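Local coordinates for coelenterazine-binding protein with bound coelenterazine (Renilla muelleri, PDB 2HPS) that binds the luciferin coelenterazine and, when calcium is bound, makes it available for reaction with luciferase and oxygen, at residues R58-R63 with V101-I106; V41-I46 with K125-A130. One frame throughout, in Å; residues are numbered along the deposited sequence. Where two conformers were deposited one is given.

Contact 1. Residues R58-R63 with V101-I106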
ATOM      1  N   ARG A  58      -1.350  -5.988  12.609  1.00 15.90           N
ATOM      2  CA  ARG A  58      -2.823  -6.048  12.560  1.00 16.47           C
ATOM      3  C   ARG A  58      -3.494  -4.761  13.084  1.00 16.30           C
ATOM      4  O   ARG A  58      -4.413  -4.234  12.464  1.00 15.25           O
ATOM      5  CB  ARG A  58      -3.340  -7.293  13.301  0.65 16.62           C
ATOM      6  CG  ARG A  58      -4.707  -7.791  12.799  0.65 17.46           C
ATOM      7  CD  ARG A  58      -5.248  -8.967  13.640  0.65 17.03           C
ATOM      8  NE  ARG A  58      -5.416  -8.604  15.056  0.65 18.37           N
ATOM      9  CZ  ARG A  58      -6.558  -8.206  15.610  0.65 18.05           C
ATOM     10  NH1 ARG A  58      -7.678  -8.129  14.882  0.65 19.90           N
ATOM     11  NH2 ARG A  58      -6.589  -7.889  16.901  0.65 20.13           N
ATOM     12  N   GLN A  59      -3.038  -4.258  14.232  1.00 16.02           N
ATOM     13  CA  GLN A  59      -3.627  -3.071  14.819  1.00 16.52           C
ATOM     14  C   GLN A  59      -3.475  -1.844  13.908  1.00 15.76           C
ATOM     15  O   GLN A  59      -4.391  -1.028  13.813  1.00 15.72           O
ATOM     16  CB  GLN A  59      -3.032  -2.814  16.207  1.00 17.56           C
ATOM     17  CG  GLN A  59      -3.551  -3.806  17.258  1.00 19.88           C
ATOM     18  CD  GLN A  59      -5.060  -3.718  17.473  1.00 23.43           C
ATOM     19  OE1 GLN A  59      -5.644  -2.633  17.439  1.00 26.28           O
ATOM     20  NE2 GLN A  59      -5.698  -4.870  17.688  1.00 22.71           N
ATOM     21  N   GLU A  60      -2.342  -1.752  13.213  1.00 15.51           N
ATOM     22  CA  GLU A  60      -2.140  -0.604  12.321  1.00 15.82           C
ATOM     23  C   GLU A  60      -3.091  -0.725  11.139  1.00 15.43           C
ATOM     24  O   GLU A  60      -3.737   0.259  10.752  1.00 15.64           O
ATOM     25  CB  GLU A  60      -0.680  -0.458  11.869  1.00 16.17           C
ATOM     26  CG  GLU A  60      -0.423   0.773  10.958  1.00 17.42           C
ATOM     27  CD  GLU A  60      -0.770   2.148  11.589  1.00 21.21           C
ATOM     28  OE1 GLU A  60      -1.071   2.272  12.812  1.00 21.61           O
ATOM     29  OE2 GLU A  60      -0.752   3.144  10.832  1.00 22.60           O
ATOM     30  N   PHE A  61      -3.217  -1.933  10.592  1.00 15.39           N
ATOM     31  CA  PHE A  61      -4.217  -2.149   9.541  1.00 15.44           C
ATOM     32  C   PHE A  61      -5.645  -1.833   9.984  1.00 15.54           C
ATOM     33  O   PHE A  61      -6.425  -1.270   9.222  1.00 15.80           O
ATOM     34  CB  PHE A  61      -4.108  -3.552   8.934  1.00 15.78           C
ATOM     35  CG  PHE A  61      -3.096  -3.636   7.820  1.00 15.84           C
ATOM     36  CD1 PHE A  61      -1.735  -3.524   8.093  1.00 17.03           C
ATOM     37  CD2 PHE A  61      -3.515  -3.797   6.499  1.00 17.40           C
ATOM     38  CE1 PHE A  61      -0.775  -3.577   7.042  1.00 15.44           C
ATOM     39  CE2 PHE A  61      -2.587  -3.842   5.454  1.00 16.52           C
ATOM     40  CZ  PHE A  61      -1.212  -3.743   5.726  1.00 16.68           C
ATOM     41  N   LEU A  62      -5.993  -2.181  11.225  1.00 15.29           N
ATOM     42  CA  LEU A  62      -7.325  -1.864  11.724  1.00 15.88           C
ATOM     43  C   LEU A  62      -7.522  -0.362  11.856  1.00 15.65           C
ATOM     44  O   LEU A  62      -8.595   0.151  11.567  1.00 15.98           O
ATOM     45  CB  LEU A  62      -7.584  -2.554  13.071  1.00 15.87           C
ATOM     46  CG  LEU A  62      -7.707  -4.077  13.029  1.00 18.57           C
ATOM     47  CD1 LEU A  62      -7.793  -4.584  14.473  1.00 20.71           C
ATOM     48  CD2 LEU A  62      -8.897  -4.554  12.200  1.00 21.27           C
ATOM     49  N   ARG A  63      -6.476   0.343  12.284  1.00 15.25           N
ATOM     50  CA  ARG A  63      -6.536   1.795  12.429  1.00 15.19           C
ATOM     51  C   ARG A  63      -6.841   2.468  11.083  1.00 14.69           C
ATOM     52  O   ARG A  63      -7.700   3.357  10.983  1.00 14.82           O
ATOM     53  CB  ARG A  63      -5.221   2.320  13.020  1.00 15.07           C
ATOM     54  CG  ARG A  63      -5.325   3.799  13.482  1.00 14.85           C
ATOM     55  CD  ARG A  63      -3.969   4.274  14.038  1.00 16.27           C
ATOM     56  NE  ARG A  63      -2.987   4.471  12.971  1.00 17.70           N
ATOM     57  CZ  ARG A  63      -2.922   5.558  12.205  1.00 19.99           C
ATOM     58  NH1 ARG A  63      -3.780   6.559  12.379  1.00 20.77           N
ATOM     59  NH2 ARG A  63      -2.008   5.633  11.248  1.00 18.81           N
ATOM     60  N   VAL A 101       2.139   7.321   6.839  1.00 14.91           N
ATOM     61  CA  VAL A 101       3.111   6.426   6.189  1.00 15.61           C
ATOM     62  C   VAL A 101       3.626   5.313   7.094  1.00 15.43           C
ATOM     63  O   VAL A 101       4.404   4.454   6.671  1.00 15.47           O
ATOM     64  CB  VAL A 101       4.287   7.208   5.561  1.00 14.43           C
ATOM     65  CG1 VAL A 101       3.741   8.223   4.546  1.00 14.32           C
ATOM     66  CG2 VAL A 101       5.143   7.897   6.638  1.00 16.31           C
ATOM     67  N   ILE A 102       3.183   5.336   8.349  1.00 16.18           N
ATOM     68  CA  ILE A 102       3.565   4.305   9.310  1.00 16.31           C
ATOM     69  C   ILE A 102       3.265   2.886   8.820  1.00 16.76           C
ATOM     70  O   ILE A 102       4.101   1.989   8.941  1.00 15.83           O
ATOM     71  CB  ILE A 102       2.946   4.635  10.703  1.00 16.29           C
ATOM     72  CG1 ILE A 102       3.600   5.910  11.259  1.00 16.10           C
ATOM     73  CG2 ILE A 102       3.020   3.455  11.653  1.00 17.08           C
ATOM     74  CD1 ILE A 102       5.093   5.761  11.682  1.00 17.25           C
ATOM     75  N   GLN A 103       2.092   2.687   8.229  1.00 16.91           N
ATOM     76  CA  GLN A 103       1.736   1.398   7.674  1.00 17.15           C
ATOM     77  C   GLN A 103       2.765   0.924   6.634  1.00 16.89           C
ATOM     78  O   GLN A 103       3.211  -0.232   6.654  1.00 17.35           O
ATOM     79  CB  GLN A 103       0.353   1.515   7.048  1.00 18.20           C
ATOM     80  CG  GLN A 103      -0.311   0.226   6.701  1.00 17.90           C
ATOM     81  CD  GLN A 103      -1.647   0.475   6.008  1.00 20.90           C
ATOM     82  OE1 GLN A 103      -1.918   1.579   5.505  1.00 21.50           O
ATOM     83  NE2 GLN A 103      -2.495  -0.537   5.997  1.00 17.62           N
ATOM     84  N   SER A 104       3.165   1.827   5.739  1.00 15.78           N
ATOM     85  CA  SER A 104       4.115   1.479   4.697  1.00 15.82           C
ATOM     86  C   SER A 104       5.504   1.213   5.272  1.00 15.13           C
ATOM     87  O   SER A 104       6.228   0.375   4.764  1.00 14.45           O
ATOM     88  CB  SER A 104       4.176   2.582   3.644  1.00 15.84           C
ATOM     89  OG  SER A 104       2.979   2.617   2.874  1.00 19.56           O
ATOM     90  N   LEU A 105       5.883   1.952   6.318  1.00 15.90           N
ATOM     91  CA  LEU A 105       7.175   1.730   6.980  1.00 15.76           C
ATOM     92  C   LEU A 105       7.218   0.400   7.736  1.00 16.31           C
ATOM     93  O   LEU A 105       8.267  -0.267   7.787  1.00 16.15           O
ATOM     94  CB  LEU A 105       7.521   2.904   7.906  1.00 16.04           C
ATOM     95  CG  LEU A 105       7.899   4.194   7.153  1.00 17.28           C
ATOM     96  CD1 LEU A 105       8.065   5.392   8.090  1.00 17.76           C
ATOM     97  CD2 LEU A 105       9.157   4.001   6.271  1.00 16.89           C
ATOM     98  N   ILE A 106       6.079   0.003   8.312  1.00 16.39           N
ATOM     99  CA  ILE A 106       5.951  -1.355   8.864  1.00 17.10           C
ATOM    100  C   ILE A 106       6.184  -2.395   7.768  1.00 17.85           C
ATOM    101  O   ILE A 106       6.977  -3.333   7.954  1.00 17.02           O
ATOM    102  CB  ILE A 106       4.595  -1.575   9.574  1.00 17.30           C
ATOM    103  CG1 ILE A 106       4.544  -0.728  10.851  1.00 18.43           C
ATOM    104  CG2 ILE A 106       4.343  -3.085   9.866  1.00 17.77           C
ATOM    105  CD1 ILE A 106       3.249  -0.894  11.632  1.00 20.37           C
TER
HETATM  106  O   HOH W   1      -0.134   4.528   8.613  1.00 18.28           O

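Contact 2. Residues V41-I46 with K125-A130. With CTZ (c2-hydroxy-coelenterazine), chain B.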
ATOM      1  N   VAL A  41      -2.254 -10.449   7.941  1.00 15.69           N
ATOM      2  CA  VAL A  41      -1.894 -11.846   8.225  1.00 15.91           C
ATOM      3  C   VAL A  41      -0.849 -12.388   7.228  1.00 15.38           C
ATOM      4  O   VAL A  41       0.097 -13.095   7.604  1.00 16.35           O
ATOM      5  CB  VAL A  41      -3.152 -12.756   8.249  1.00 16.03           C
ATOM      6  CG1 VAL A  41      -2.758 -14.238   8.194  1.00 18.39           C
ATOM      7  CG2 VAL A  41      -3.998 -12.454   9.495  1.00 17.07           C
ATOM      8  N   ARG A  42      -1.023 -12.061   5.950  1.00 15.18           N
ATOM      9  CA  ARG A  42      -0.049 -12.478   4.952  1.00 15.00           C
ATOM     10  C   ARG A  42       1.320 -11.833   5.218  1.00 15.33           C
ATOM     11  O   ARG A  42       2.364 -12.482   5.044  1.00 16.22           O
ATOM     12  CB  ARG A  42      -0.573 -12.166   3.549  1.00 14.63           C
ATOM     13  CG  ARG A  42      -1.767 -13.068   3.139  1.00 14.02           C
ATOM     14  CD  ARG A  42      -2.178 -12.703   1.718  1.00 14.35           C
ATOM     15  NE  ARG A  42      -3.223 -13.582   1.187  1.00 15.76           N
ATOM     16  CZ  ARG A  42      -3.842 -13.344   0.037  1.00 16.20           C
ATOM     17  NH1 ARG A  42      -3.512 -12.261  -0.657  1.00 14.86           N
ATOM     18  NH2 ARG A  42      -4.789 -14.172  -0.412  1.00 15.91           N
ATOM     19  N   ILE A  43       1.299 -10.564   5.642  1.00 15.59           N
ATOM     20  CA  ILE A  43       2.526  -9.817   5.962  1.00 15.71           C
ATOM     21  C   ILE A  43       3.267 -10.516   7.111  1.00 16.18           C
ATOM     22  O   ILE A  43       4.466 -10.796   7.023  1.00 16.03           O
ATOM     23  CB  ILE A  43       2.218  -8.331   6.300  1.00 15.57           C
ATOM     24  CG1 ILE A  43       1.854  -7.562   5.028  1.00 15.13           C
ATOM     25  CG2 ILE A  43       3.429  -7.652   7.004  1.00 14.19           C
ATOM     26  CD1 ILE A  43       1.182  -6.217   5.270  1.00 15.51           C
ATOM     27  N   ALA A  44       2.531 -10.837   8.171  1.00 16.81           N
ATOM     28  CA  ALA A  44       3.122 -11.485   9.352  1.00 17.68           C
ATOM     29  C   ALA A  44       3.748 -12.846   8.999  1.00 18.74           C
ATOM     30  O   ALA A  44       4.811 -13.221   9.514  1.00 19.03           O
ATOM     31  CB  ALA A  44       2.055 -11.641  10.433  1.00 17.95           C
ATOM     32  N   LYS A  45       3.085 -13.591   8.129  1.00 18.92           N
ATOM     33  CA  LYS A  45       3.572 -14.918   7.735  1.00 19.75           C
ATOM     34  C   LYS A  45       4.895 -14.853   6.965  1.00 19.47           C
ATOM     35  O   LYS A  45       5.857 -15.550   7.312  1.00 19.59           O
ATOM     36  CB  LYS A  45       2.502 -15.659   6.925  1.00 20.03           C
ATOM     37  CG  LYS A  45       2.848 -17.112   6.616  1.00 21.28           C
ATOM     38  CD  LYS A  45       1.627 -17.825   6.003  1.00 21.42           C
ATOM     39  CE  LYS A  45       1.670 -19.333   6.199  1.00 26.13           C
ATOM     40  NZ  LYS A  45       0.375 -19.921   5.712  1.00 27.23           N
ATOM     41  N   ILE A  46       4.965 -14.016   5.933  1.00 19.08           N
ATOM     42  CA  ILE A  46       6.172 -13.964   5.107  1.00 19.36           C
ATOM     43  C   ILE A  46       7.353 -13.397   5.918  1.00 19.82           C
ATOM     44  O   ILE A  46       8.480 -13.860   5.770  1.00 20.09           O
ATOM     45  CB  ILE A  46       5.947 -13.183   3.766  1.00 19.41           C
ATOM     46  CG1 ILE A  46       7.176 -13.272   2.853  1.00 19.67           C
ATOM     47  CG2 ILE A  46       5.561 -11.723   4.018  1.00 18.09           C
ATOM     48  CD1 ILE A  46       7.432 -14.648   2.291  1.00 18.60           C
ATOM     49  N   LYS A 125      10.472  -9.135  -4.097  1.00 14.40           N
ATOM     50  CA  LYS A 125       9.606 -10.074  -4.830  1.00 14.98           C
ATOM     51  C   LYS A 125       8.914 -11.085  -3.903  1.00 14.88           C
ATOM     52  O   LYS A 125       7.707 -11.351  -4.062  1.00 15.20           O
ATOM     53  CB  LYS A 125      10.413 -10.784  -5.922  1.00 14.99           C
ATOM     54  CG  LYS A 125       9.628 -11.752  -6.816  1.00 15.37           C
ATOM     55  CD  LYS A 125      10.580 -12.403  -7.847  1.00 16.84           C
ATOM     56  CE  LYS A 125       9.901 -13.497  -8.686  1.00 18.67           C
ATOM     57  NZ  LYS A 125       9.587 -14.724  -7.865  1.00 19.14           N
ATOM     58  N   ALA A 126       9.657 -11.636  -2.939  1.00 15.22           N
ATOM     59  CA  ALA A 126       9.088 -12.602  -1.980  1.00 15.56           C
ATOM     60  C   ALA A 126       7.970 -11.963  -1.168  1.00 15.61           C
ATOM     61  O   ALA A 126       6.900 -12.570  -0.962  1.00 16.09           O
ATOM     62  CB  ALA A 126      10.172 -13.156  -1.050  1.00 15.75           C
ATOM     63  N   PHE A 127       8.205 -10.725  -0.731  1.00 14.83           N
ATOM     64  CA  PHE A 127       7.201 -10.004   0.049  1.00 14.71           C
ATOM     65  C   PHE A 127       5.956  -9.674  -0.787  1.00 14.24           C
ATOM     66  O   PHE A 127       4.817  -9.957  -0.390  1.00 14.06           O
ATOM     67  CB  PHE A 127       7.786  -8.734   0.684  1.00 14.14           C
ATOM     68  CG  PHE A 127       6.764  -7.919   1.433  1.00 13.97           C
ATOM     69  CD1 PHE A 127       6.522  -8.156   2.782  1.00 14.99           C
ATOM     70  CD2 PHE A 127       6.016  -6.941   0.776  1.00 14.37           C
ATOM     71  CE1 PHE A 127       5.563  -7.420   3.468  1.00 13.05           C
ATOM     72  CE2 PHE A 127       5.061  -6.193   1.455  1.00 14.26           C
ATOM     73  CZ  PHE A 127       4.834  -6.445   2.803  1.00 13.42           C
ATOM     74  N   LEU A 128       6.178  -9.091  -1.956  1.00 13.68           N
ATOM     75  CA  LEU A 128       5.079  -8.673  -2.803  1.00 13.89           C
ATOM     76  C   LEU A 128       4.214  -9.853  -3.251  1.00 14.50           C
ATOM     77  O   LEU A 128       2.992  -9.748  -3.300  1.00 14.32           O
ATOM     78  CB  LEU A 128       5.606  -7.890  -4.007  1.00 14.58           C
ATOM     79  CG  LEU A 128       4.523  -7.331  -4.911  1.00 15.29           C
ATOM     80  CD1 LEU A 128       3.526  -6.455  -4.112  1.00 16.84           C
ATOM     81  CD2 LEU A 128       5.182  -6.524  -6.035  1.00 15.42           C
ATOM     82  N   GLN A 129       4.849 -10.985  -3.562  1.00 13.57           N
ATOM     83  CA  GLN A 129       4.095 -12.172  -3.983  1.00 14.24           C
ATOM     84  C   GLN A 129       3.452 -12.932  -2.816  1.00 15.12           C
ATOM     85  O   GLN A 129       2.582 -13.783  -3.030  1.00 15.41           O
ATOM     86  CB  GLN A 129       4.966 -13.081  -4.828  1.00 14.64           C
ATOM     87  CG  GLN A 129       5.304 -12.418  -6.176  1.00 15.86           C
ATOM     88  CD  GLN A 129       6.090 -13.340  -7.075  1.00 17.93           C
ATOM     89  OE1 GLN A 129       7.016 -14.010  -6.614  1.00 16.72           O
ATOM     90  NE2 GLN A 129       5.719 -13.394  -8.352  1.00 17.26           N
ATOM     91  N   ALA A 130       3.885 -12.642  -1.596  1.00 14.60           N
ATOM     92  CA  ALA A 130       3.190 -13.159  -0.415  1.00 15.36           C
ATOM     93  C   ALA A 130       1.916 -12.364  -0.172  1.00 15.40           C
ATOM     94  O   ALA A 130       0.849 -12.944   0.052  1.00 14.91           O
ATOM     95  CB  ALA A 130       4.101 -13.138   0.813  1.00 15.15           C
TER
HETATM   96  N1  CTZ B 187       0.366  -3.672  -1.340  1.00 13.65           N
HETATM   97  C2  CTZ B 187      -0.579  -4.622  -1.105  1.00 13.29           C
HETATM   98  C3  CTZ B 187      -0.801  -5.196  -2.433  1.00 12.47           C
HETATM   99  N4  CTZ B 187      -0.024  -4.617  -3.344  1.00 13.91           N
HETATM  100  C5  CTZ B 187       0.101  -4.818  -4.672  1.00 11.67           C
HETATM  101  C6  CTZ B 187       0.998  -4.021  -5.388  1.00 12.38           C
HETATM  102  N7  CTZ B 187       1.737  -3.074  -4.771  1.00 12.96           N
HETATM  103  C8  CTZ B 187       1.642  -2.856  -3.441  1.00 13.70           C
HETATM  104  C9  CTZ B 187       0.677  -3.680  -2.677  1.00 12.94           C
HETATM  105  C10 CTZ B 187      -1.221  -4.949   0.223  1.00 13.68           C
HETATM  106  C11 CTZ B 187      -1.971  -3.714   0.655  1.00 13.90           C
HETATM  107  C12 CTZ B 187      -1.534  -3.000   1.769  1.00 13.04           C
HETATM  108  C13 CTZ B 187      -2.193  -1.851   2.187  1.00 16.02           C
HETATM  109  C14 CTZ B 187      -3.314  -1.425   1.466  1.00 16.20           C
HETATM  110  C15 CTZ B 187      -3.756  -2.131   0.337  1.00 15.55           C
HETATM  111  C16 CTZ B 187      -3.081  -3.283  -0.073  1.00 14.78           C
HETATM  112  O17 CTZ B 187      -3.958  -0.300   1.869  1.00 16.86           O
HETATM  113  O18 CTZ B 187      -1.638  -6.138  -2.723  1.00 13.35           O
HETATM  114  C19 CTZ B 187       1.168  -4.252  -6.840  1.00 12.99           C
HETATM  115  C20 CTZ B 187       0.096  -4.626  -7.654  1.00 11.75           C
HETATM  116  C21 CTZ B 187       0.295  -4.848  -9.015  1.00 13.48           C
HETATM  117  C22 CTZ B 187       1.576  -4.714  -9.569  1.00 12.43           C
HETATM  118  C23 CTZ B 187       2.653  -4.358  -8.769  1.00 13.74           C
HETATM  119  C24 CTZ B 187       2.452  -4.130  -7.402  1.00 14.40           C
HETATM  120  O25 CTZ B 187       1.740  -4.944 -10.900  1.00 12.87           O
HETATM  121  C26 CTZ B 187       2.435  -1.785  -2.714  1.00 13.73           C
HETATM  122  C27 CTZ B 187       3.786  -2.343  -2.345  1.00 15.55           C
HETATM  123  C28 CTZ B 187       4.151  -2.540  -1.014  1.00 17.71           C
HETATM  124  C29 CTZ B 187       5.415  -3.054  -0.721  1.00 17.01           C
HETATM  125  C30 CTZ B 187       6.295  -3.382  -1.764  1.00 15.99           C
HETATM  126  C31 CTZ B 187       5.933  -3.171  -3.094  1.00 16.54           C
HETATM  127  C32 CTZ B 187       4.673  -2.642  -3.384  1.00 16.58           C

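Contact 1. Residues R58-R63 with V101-I106
Glu60 and Gln103 mark the nearest backbone approach of residues 58-63 to 101-106, their CA atoms 6.4 Å apart, where the two helical segments run roughly antiparallel at 151° with axes 10.2 Å apart. The first belongs to helix 51-68 of EF-hand 2 and the second to the start of helix 102-111 of EF-hand 3, so the contact joins successive helix-loop-helix units of the EF-hand fold. Glu60 enters the interface with CG anti to its backbone N (chi1 -178°), and that methylene lies against CA and CB of Gln103, while Glu60 CB meets CD1 of Ile106. A bend at chi2 places CD within the grasp of Arg63, later on the same helix. Arg63 grips the carboxylate side-on, NE to OE1 and NH2 to OE2, the latter at 2.8 Å, with both oxygens close to the guanidinium plane. This salt bridge fixes the rotation of the carboxylate and probably offsets its charge inside a largely buried contact. A water lies 2.7 Å from Glu60 OE2 and accepts from Gln103 N, bridging the segments near the first turn of helix 102-111. CG2 of Ile102 packs beside OE2. Gln103, extended beyond CG, reaches Phe61, a residue of the coelenterazine pocket. The amide is hydrogen-bonded through NE2 to Tyr36 OH, itself bonded to the ligand, and stands steeply to the Phe61 ring, the planes 76° apart. NE2 sits over the ring centre, 3.2 Å above its plane, with CE2 of Phe61 its nearest ring atom at 3.4 Å.

Contact 2. Residues V41-I46 with K125-A130
Ile46 and Ile43 reach Phe127 from successive turns of their helix: CG2 of Ile46 lies 3.9 Å from CD1 of Phe127, and CG1 of Ile43 lies 3.9 Å from CZ. Ile46 crosses the aromatic side chain at about a right angle, whereas Ile43 meets it at a slant. In Phe127, CG anti to the backbone N (chi1 177°) sets the ring beside both isoleucines, and at the far side of the ring its CE2 is 3.8 Å from C29 of coelenterazine. Helix 33-47 of EF-hand 1 thus packs on helix 121-131, the exiting helix of EF-hand 3, the axes of segments 41-46 and 125-130 approaching to 9.5 Å at 146°, an interface between EF-hand units bordering the ligand pocket. An alanine at Phe127 would probably open a gap between the two isoleucines and the ligand's phenyl ring. Beside the ring, CB of Ile46 presses on CB of Ala130 at 3.5 Å, tighter than usual for carbons. Leu128 faces away from helix 33-47, and its CD1 touches C6 of coelenterazine at 3.7 Å. Arg42 runs its extended chain past Ala130, CD 3.5 Å from the carbonyl O, and its NH1 bonds to Val131 O.

Overall arrangement
Contacts 1 and 2 have centres about 15 Å apart and touch directly, CZ of Phe61 lying 3.5 Å from CD1 of Ile43. Along the chain the order is 41-46, 58-63, 101-106, 125-130, so contact 1 is nested within the loop closed by contact 2. Their first segments lie on consecutive helices, 33-47 and 51-68; their second segments lie on helices 102-111 and 121-131, which flank a calcium loop assigned from a nearly identical protein and empty of metal here. Both contacts therefore join the N-terminal EF-hands to EF-hand 3, and both supply pocket residues. This geometry is consistent with calcium binding at that loop being felt around coelenterazine.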